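Local coordinates for phospholipase C-beta (PLC-beta) (Sepia officinalis, PDB 3QR0), which is a phospholipase C-beta, a multidomain protein that joins PH, EF-hand-like, TIM-barrel (X and Y) and C2 modules and carries a bound calcium ion, at residues Leu392-Asp395 with Val396-Ile400. Numbering follows the deposited sequence.
Sequences LFKD and VVYAI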
loop_
_atom_site.group_PDB
_atom_site.type_symbol
_atom_site.label_atom_id
_atom_site.label_comp_id
_atom_site.label_asym_id
_atom_site.label_seq_id
_atom_site.Cartn_x
_atom_site.Cartn_y
_atom_site.Cartn_z
ATOM N N LEU A 392 -7.388 15.309 -22.256
ATOM C CA LEU A 392 -7.733 14.571 -23.479
ATOM C C LEU A 392 -7.886 13.094 -23.157
ATOM O O LEU A 392 -7.053 12.517 -22.461
ATOM C CB LEU A 392 -6.668 14.737 -24.570
ATOM C CG LEU A 392 -6.671 16.003 -25.430
ATOM C CD1 LEU A 392 -5.503 15.949 -26.415
ATOM C CD2 LEU A 392 -7.993 16.176 -26.178
ATOM N N PHE A 393 -8.952 12.483 -23.663
ATOM C CA PHE A 393 -9.155 11.047 -23.503
ATOM C C PHE A 393 -7.971 10.255 -24.073
ATOM O O PHE A 393 -7.501 9.297 -23.455
ATOM C CB PHE A 393 -10.454 10.609 -24.179
ATOM C CG PHE A 393 -10.675 9.122 -24.147
ATOM C CD1 PHE A 393 -11.338 8.533 -23.086
ATOM C CD2 PHE A 393 -10.200 8.313 -25.172
ATOM C CE1 PHE A 393 -11.526 7.154 -23.041
ATOM C CE2 PHE A 393 -10.390 6.937 -25.138
ATOM C CZ PHE A 393 -11.055 6.358 -24.072
ATOM N N LYS A 394 -7.502 10.664 -25.251
ATOM C CA LYS A 394 -6.367 10.010 -25.915
ATOM C C LYS A 394 -5.125 9.962 -25.016
ATOM O O LYS A 394 -4.487 8.915 -24.895
ATOM C CB LYS A 394 -6.044 10.726 -27.236
ATOM C CG LYS A 394 -4.931 10.110 -28.068
ATOM C CD LYS A 394 -4.801 10.869 -29.390
ATOM C CE LYS A 394 -3.629 10.401 -30.229
ATOM N NZ LYS A 394 -3.707 10.963 -31.608
ATOM N N ASP A 395 -4.798 11.085 -24.381
ATOM C CA ASP A 395 -3.663 11.133 -23.456
ATOM C C ASP A 395 -3.836 10.143 -22.301
ATOM O O ASP A 395 -2.885 9.461 -21.923
ATOM C CB ASP A 395 -3.456 12.548 -22.890
ATOM C CG ASP A 395 -2.935 13.533 -23.928
ATOM O OD1 ASP A 395 -2.487 13.102 -25.012
ATOM O OD2 ASP A 395 -2.968 14.752 -23.657
ATOM N N VAL A 396 -5.041 10.066 -21.741
ATOM C CA VAL A 396 -5.303 9.143 -20.632
ATOM C C VAL A 396 -5.070 7.673 -21.033
ATOM O O VAL A 396 -4.385 6.932 -20.319
ATOM C CB VAL A 396 -6.729 9.333 -20.048
ATOM C CG1 VAL A 396 -7.084 8.197 -19.108
ATOM C CG2 VAL A 396 -6.839 10.676 -19.329
ATOM N N VAL A 397 -5.618 7.244 -22.167
ATOM C CA VAL A 397 -5.483 5.826 -22.550
ATOM C C VAL A 397 -4.044 5.422 -22.883
ATOM O O VAL A 397 -3.634 4.298 -22.600
ATOM C CB VAL A 397 -6.463 5.383 -23.670
ATOM C CG1 VAL A 397 -7.905 5.348 -23.132
ATOM C CG2 VAL A 397 -6.349 6.270 -24.895
ATOM N N TYR A 398 -3.272 6.334 -23.462
ATOM C CA TYR A 398 -1.837 6.089 -23.658
ATOM C C TYR A 398 -1.088 6.032 -22.317
ATOM O O TYR A 398 -0.122 5.279 -22.179
ATOM C CB TYR A 398 -1.227 7.123 -24.615
ATOM C CG TYR A 398 -1.441 6.749 -26.062
ATOM C CD1 TYR A 398 -0.569 5.873 -26.702
ATOM C CD2 TYR A 398 -2.527 7.235 -26.780
ATOM C CE1 TYR A 398 -0.758 5.508 -28.028
ATOM C CE2 TYR A 398 -2.731 6.874 -28.111
ATOM C CZ TYR A 398 -1.840 6.011 -28.729
ATOM O OH TYR A 398 -2.028 5.645 -30.037
ATOM N N ALA A 399 -1.549 6.804 -21.333
ATOM C CA ALA A 399 -1.024 6.733 -19.961
ATOM C C ALA A 399 -1.344 5.384 -19.319
ATOM O O ALA A 399 -0.468 4.736 -18.728
ATOM C CB ALA A 399 -1.605 7.865 -19.108
ATOM N N ILE A 400 -2.596 4.958 -19.447
ATOM C CA ILE A 400 -3.021 3.656 -18.944
ATOM C C ILE A 400 -2.216 2.528 -19.602
ATOM O O ILE A 400 -1.741 1.613 -18.922
ATOM C CB ILE A 400 -4.544 3.428 -19.156
ATOM C CG1 ILE A 400 -5.351 4.377 -18.259
ATOM C CG2 ILE A 400 -4.920 1.982 -18.841
ATOM C CD1 ILE A 400 -6.828 4.464 -18.591
#
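Phe393 and Val397 meet one turn apart at the start of helix 393-403, an alpha-helix on the outside of the TIM-barrel-type X region. Four successive i to i+4 backbone bonds establish the helix, beginning with Val396 N to Leu392 O, where Leu392 is the N-cap; the next, Val397 N to Phe393 O, spans 3.1 Å with an N-H...O angle of 162°.

Followed outward, the Phe393 side chain leaves CB with CG anti to the backbone N (chi1 176°), beside the carbonyl carbon, and from there the far end of the ring reaches a methyl of Val397. Contact starts at the far half of the ring: CE2 lies 3.6 Å from Val397 CG1, CE1 is a little farther, and the tip, CZ, comes to 3.4 Å from the same methyl. The methyl approaches the ring at a slant. Around this pair, Leu369 and Cys371 of strand 366-372 and Leu428 of helix 422-436 also touch Phe393, which places the buried ring between strand 366-372 of the barrel and helix 422-436.

On a more exposed side, Lys394 and Tyr398 run alongside each other, with Lys394 CG 3.9 Å from Tyr398 CE2. Lys394 O accepts the N-H of Tyr398 and also lies in the plane of that residue's ring, at its edge, 3.2 Å from CD2.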